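Local coordinates for periplasmic protein-probably involved in high-affinity Fe2+ transport (Escherichia coli F11, PDB 5I0Y) that probably helps take up iron in the periplasm, carrying a bound copper ion at a site that this transport requires, at residues G58-I70 with Y114-R126. The protein carries 1 engineered substitution. Sequence-based numbering, arbitrary orientation.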
loop_
_atom_site.group_PDB
_atom_site.type_symbol
_atom_site.label_atom_id
_atom_site.label_comp_id
_atom_site.label_asym_id
_atom_site.label_seq_id
_atom_site.Cartn_x
_atom_site.Cartn_y
_atom_site.Cartn_z
ATOM N N GLY B 58 12.980 5.326 0.272
ATOM C CA GLY B 58 12.690 4.854 1.621
ATOM C C GLY B 58 12.230 3.422 1.739
ATOM O O GLY B 58 11.832 3.015 2.810
ATOM N N PHE B 59 12.318 2.654 0.654
ATOM C CA PHE B 59 11.911 1.244 0.684
ATOM C C PHE B 59 13.106 0.303 0.675
ATOM O O PHE B 59 14.049 0.496 -0.083
ATOM C CB PHE B 59 10.957 0.934 -0.487
ATOM C CG PHE B 59 9.725 1.787 -0.483
ATOM C CD1 PHE B 59 8.648 1.489 0.355
ATOM C CD2 PHE B 59 9.669 2.934 -1.269
ATOM C CE1 PHE B 59 7.527 2.315 0.393
ATOM C CE2 PHE B 59 8.552 3.747 -1.242
ATOM C CZ PHE B 59 7.486 3.438 -0.414
ATOM N N GLY B 60 13.064 -0.714 1.522
ATOM C CA GLY B 60 14.152 -1.700 1.573
ATOM C C GLY B 60 13.982 -2.761 0.506
ATOM O O GLY B 60 12.870 -2.964 -0.009
ATOM N N ALA B 61 15.074 -3.436 0.149
ATOM C CA ALA B 61 15.035 -4.465 -0.874
ATOM C C ALA B 61 13.921 -5.472 -0.597
ATOM O O ALA B 61 13.760 -5.948 0.527
ATOM C CB ALA B 61 16.387 -5.161 -0.999
ATOM N N GLY B 62 13.128 -5.760 -1.621
ATOM C CA GLY B 62 12.055 -6.743 -1.491
ATOM C C GLY B 62 10.714 -6.191 -1.031
ATOM O O GLY B 62 9.694 -6.878 -1.125
ATOM N N GLU B 63 10.696 -4.956 -0.534
ATOM C CA GLU B 63 9.456 -4.385 -0.036
ATOM C C GLU B 63 8.522 -3.959 -1.150
ATOM O O GLU B 63 8.948 -3.415 -2.157
ATOM C CB GLU B 63 9.770 -3.231 0.917
ATOM C CG GLU B 63 10.384 -3.719 2.229
ATOM C CD GLU B 63 10.996 -2.628 3.081
ATOM O OE1 GLU B 63 11.751 -3.004 4.019
ATOM O OE2 GLU B 63 10.707 -1.422 2.831
ATOM N N TRP B 64 7.244 -4.230 -0.962
ATOM C CA TRP B 64 6.236 -3.791 -1.907
ATOM C C TRP B 64 6.239 -2.289 -2.054
ATOM O O TRP B 64 6.492 -1.549 -1.099
ATOM C CB TRP B 64 4.867 -4.250 -1.426
ATOM C CG TRP B 64 3.781 -4.055 -2.432
ATOM C CD1 TRP B 64 3.779 -4.474 -3.755
ATOM C CD2 TRP B 64 2.512 -3.375 -2.240
ATOM N NE1 TRP B 64 2.624 -4.129 -4.380
ATOM C CE2 TRP B 64 1.806 -3.463 -3.522
ATOM C CE3 TRP B 64 1.893 -2.743 -1.171
ATOM C CZ2 TRP B 64 0.528 -2.949 -3.701
ATOM C CZ3 TRP B 64 0.601 -2.215 -1.373
ATOM C CH2 TRP B 64 -0.051 -2.303 -2.604
ATOM N N ILE B 65 5.995 -1.803 -3.264
ATOM C CA ILE B 65 5.869 -0.357 -3.436
ATOM C C ILE B 65 4.370 -0.033 -3.441
ATOM O O ILE B 65 3.670 -0.400 -4.374
ATOM C CB ILE B 65 6.514 0.111 -4.751
ATOM C CG1 ILE B 65 7.998 -0.316 -4.843
ATOM C CG2 ILE B 65 6.356 1.624 -4.880
ATOM C CD1 ILE B 65 8.927 0.249 -3.778
ATOM N N PRO B 66 3.875 0.642 -2.384
ATOM C CA PRO B 66 2.446 0.944 -2.244
ATOM C C PRO B 66 2.057 2.258 -2.897
ATOM O O PRO B 66 2.933 3.046 -3.280
ATOM C CB PRO B 66 2.288 1.044 -0.721
ATOM C CG PRO B 66 3.564 1.718 -0.289
ATOM C CD PRO B 66 4.640 1.183 -1.239
ATOM N N TYR B 67 0.754 2.473 -3.059
ATOM C CA TYR B 67 0.190 3.761 -3.534
ATOM C C TYR B 67 0.536 4.095 -4.978
ATOM O O TYR B 67 0.432 5.257 -5.379
ATOM C CB TYR B 67 0.539 4.926 -2.585
ATOM C CG TYR B 67 -0.096 4.725 -1.241
ATOM C CD1 TYR B 67 -1.408 5.136 -0.997
ATOM C CD2 TYR B 67 0.610 4.109 -0.219
ATOM C CE1 TYR B 67 -1.993 4.940 0.253
ATOM C CE2 TYR B 67 0.031 3.902 1.023
ATOM C CZ TYR B 67 -1.252 4.312 1.244
ATOM O OH TYR B 67 -1.778 4.085 2.499
ATOM N N LEU B 68 0.876 3.088 -5.779
ATOM C CA LEU B 68 1.109 3.352 -7.202
ATOM C C LEU B 68 -0.219 3.471 -7.951
ATOM O O LEU B 68 -1.250 2.963 -7.510
ATOM C CB LEU B 68 1.952 2.243 -7.831
ATOM C CG LEU B 68 3.369 2.128 -7.270
ATOM C CD1 LEU B 68 4.098 0.950 -7.894
ATOM C CD2 LEU B 68 4.182 3.402 -7.454
ATOM N N THR B 69 -0.194 4.137 -9.110
ATOM C CA THR B 69 -1.325 4.194 -10.018
ATOM C C THR B 69 -0.837 3.567 -11.316
ATOM O O THR B 69 0.154 4.006 -11.906
ATOM C CB THR B 69 -1.748 5.641 -10.240
ATOM O OG1 THR B 69 -2.081 6.194 -8.960
ATOM C CG2 THR B 69 -2.967 5.717 -11.169
ATOM N N ILE B 70 -1.542 2.539 -11.755
ATOM C CA ILE B 70 -1.072 1.736 -12.875
ATOM C C ILE B 70 -2.210 1.421 -13.807
ATOM O O ILE B 70 -3.255 0.886 -13.377
ATOM C CB ILE B 70 -0.408 0.417 -12.421
ATOM C CG1 ILE B 70 0.657 0.705 -11.371
ATOM C CG2 ILE B 70 0.195 -0.319 -13.621
ATOM C CD1 ILE B 70 1.261 -0.546 -10.771
ATOM N N TYR B 114 2.710 -1.444 -18.991
ATOM C CA TYR B 114 2.188 -0.856 -17.764
ATOM C C TYR B 114 2.608 0.599 -17.696
ATOM O O TYR B 114 3.773 0.908 -17.885
ATOM C CB TYR B 114 2.674 -1.618 -16.530
ATOM C CG TYR B 114 2.175 -3.042 -16.395
ATOM C CD1 TYR B 114 1.069 -3.515 -17.122
ATOM C CD2 TYR B 114 2.783 -3.915 -15.486
ATOM C CE1 TYR B 114 0.632 -4.819 -16.981
ATOM C CE2 TYR B 114 2.332 -5.215 -15.327
ATOM C CZ TYR B 114 1.262 -5.663 -16.079
ATOM O OH TYR B 114 0.772 -6.947 -15.931
ATOM N N HIS B 115 1.642 1.473 -17.424
ATOM C CA HIS B 115 1.859 2.927 -17.284
ATOM C C HIS B 115 1.821 3.261 -15.826
ATOM O O HIS B 115 0.763 3.136 -15.201
ATOM C CB HIS B 115 0.776 3.703 -18.034
ATOM C CG HIS B 115 0.497 3.175 -19.425
ATOM N ND1 HIS B 115 1.389 3.295 -20.435
ATOM C CD2 HIS B 115 -0.609 2.511 -19.953
ATOM C CE1 HIS B 115 0.883 2.744 -21.549
ATOM N NE2 HIS B 115 -0.341 2.260 -21.260
ATOM N N ILE B 116 2.971 3.637 -15.261
ATOM C CA ILE B 116 3.126 3.737 -13.802
ATOM C C ILE B 116 3.339 5.176 -13.340
ATOM O O ILE B 116 4.178 5.906 -13.881
ATOM C CB ILE B 116 4.291 2.843 -13.350
ATOM C CG1 ILE B 116 4.023 1.424 -13.839
ATOM C CG2 ILE B 116 4.414 2.827 -11.827
ATOM C CD1 ILE B 116 5.143 0.465 -13.588
ATOM N N GLU B 117 2.582 5.573 -12.321
ATOM C CA GLU B 117 2.736 6.887 -11.705
ATOM C C GLU B 117 3.104 6.699 -10.239
ATOM O O GLU B 117 2.649 5.739 -9.610
ATOM C CB GLU B 117 1.434 7.687 -11.833
ATOM C CG GLU B 117 1.223 8.213 -13.242
ATOM C CD GLU B 117 -0.201 8.656 -13.484
ATOM O OE1 GLU B 117 -1.124 7.837 -13.296
ATOM O OE2 GLU B 117 -0.410 9.821 -13.881
ATOM N N PRO B 118 3.939 7.596 -9.691
ATOM C CA PRO B 118 4.505 7.406 -8.360
ATOM C C PRO B 118 3.494 7.614 -7.225
ATOM O O PRO B 118 2.398 8.132 -7.444
ATOM C CB PRO B 118 5.636 8.449 -8.304
ATOM C CG PRO B 118 5.124 9.543 -9.187
ATOM C CD PRO B 118 4.455 8.828 -10.324
ATOM N N PRO B 119 3.885 7.214 -6.010
ATOM C CA PRO B 119 2.975 7.225 -4.862
ATOM C C PRO B 119 2.399 8.593 -4.502
ATOM O O PRO B 119 1.342 8.652 -3.876
ATOM C CB PRO B 119 3.846 6.661 -3.739
ATOM C CG PRO B 119 4.784 5.746 -4.453
ATOM C CD PRO B 119 5.142 6.513 -5.688
ATOM N N SER B 120 3.062 9.676 -4.909
ATOM C CA SER B 120 2.505 11.005 -4.688
ATOM C C SER B 120 1.102 11.140 -5.278
ATOM O O SER B 120 0.246 11.826 -4.717
ATOM C CB SER B 120 3.440 12.067 -5.272
ATOM O OG SER B 120 3.748 11.763 -6.613
ATOM N N LYS B 121 0.833 10.500 -6.407
ATOM C CA LYS B 121 -0.451 10.718 -7.059
ATOM C C LYS B 121 -1.637 10.198 -6.231
ATOM O O LYS B 121 -2.701 10.833 -6.162
ATOM C CB LYS B 121 -0.445 10.148 -8.481
ATOM C CG LYS B 121 -1.775 10.326 -9.210
ATOM C CD LYS B 121 -1.737 9.703 -10.591
ATOM C CE LYS B 121 -3.096 9.807 -11.246
ATOM N NZ LYS B 121 -3.332 11.190 -11.720
ATOM N N ALA B 122 -1.448 9.052 -5.593
ATOM C CA ALA B 122 -2.517 8.398 -4.842
ATOM C C ALA B 122 -2.516 8.793 -3.375
ATOM O O ALA B 122 -3.282 8.234 -2.589
ATOM C CB ALA B 122 -2.429 6.871 -4.995
ATOM N N GLY B 123 -1.663 9.741 -2.991
ATOM C CA GLY B 123 -1.771 10.336 -1.659
ATOM C C GLY B 123 -0.740 9.945 -0.614
ATOM O O GLY B 123 -0.930 10.226 0.578
ATOM N N MET B 124 0.348 9.300 -1.026
ATOM C CA MET B 124 1.445 9.053 -0.104
ATOM C C MET B 124 2.378 10.257 -0.143
ATOM O O MET B 124 2.702 10.755 -1.226
ATOM C CB MET B 124 2.196 7.758 -0.426
ATOM C CG MET B 124 3.456 7.571 0.406
ATOM S SD MET B 124 4.227 5.966 0.189
ATOM C CE MET B 124 3.575 5.104 1.623
ATOM N N HIS B 125 2.787 10.709 1.035
ATOM C CA HIS B 125 3.622 11.913 1.188
ATOM C C HIS B 125 4.986 11.597 1.697
ATOM O O HIS B 125 5.141 11.167 2.842
ATOM C CB HIS B 125 2.950 12.876 2.157
ATOM C CG HIS B 125 1.605 13.343 1.691
ATOM N ND1 HIS B 125 1.428 14.520 1.071
ATOM C CD2 HIS B 125 0.358 12.728 1.724
ATOM C CE1 HIS B 125 0.133 14.664 0.734
ATOM N NE2 HIS B 125 -0.521 13.568 1.131
ATOM N N ARG B 126 6.011 11.861 0.887
ATOM C CA ARG B 126 7.389 11.627 1.330
ATOM C C ARG B 126 7.886 12.753 2.240
ATOM O O ARG B 126 7.576 13.937 2.009
ATOM C CB ARG B 126 8.346 11.447 0.142
ATOM C CG ARG B 126 8.563 12.707 -0.667
ATOM C CD ARG B 126 9.556 12.518 -1.796
ATOM N NE ARG B 126 9.662 13.813 -2.454
ATOM C CZ ARG B 126 10.704 14.634 -2.354
ATOM N NH1 ARG B 126 11.792 14.277 -1.677
ATOM N NH2 ARG B 126 10.673 15.802 -2.977
HETATM O O HOH W 1 -0.040 6.943 -7.411
#
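Thr69 and Glu117 form the last hydrogen-bonded pair where antiparallel strands 69-76 and 108-117 begin and end, and beyond them the contact becomes loop packing toward the dimer interface. Glu117 N gives a 2.9 Å bond to Thr69 O, in the carbonyl plane; the return bond, Thr69 N to Glu117 O, is weak at 3.3 Å. Past this pair a water takes over: it donates to Tyr67 O and Pro118 O and accepts from Thr69 OG1, each at 2.7 Å. Thr69 can offer that hydroxyl because OG1 stands beside its backbone N (chi1 -59°), while CG2 turns to Glu117 OE1. The Tyr67 carbonyl also receives the CA-H of Pro119, with CA 3.3 Å from O. Leu68 CD2 lies 3.7 Å from Pro119 CD, the side chains side by side; Ile70, on the sheet face it shares with Ile116, sets CG2 against Tyr114 CB. Farther out, Met124 crosses Tyr67 at about a right angle, its CE 3.6 Å from Tyr67 CD2 and its SD obliquely 5.1 Å from that ring's centroid. Tyr67 stacks on Tyr67 of the second subunit, and Met124 packs on that subunit's copper ligand Met90. The end of an antiparallel ladder thus passes through a water bridge between two loops into a Met-aromatic contact beside the intersubunit copper region of this beta-sandwich dimer.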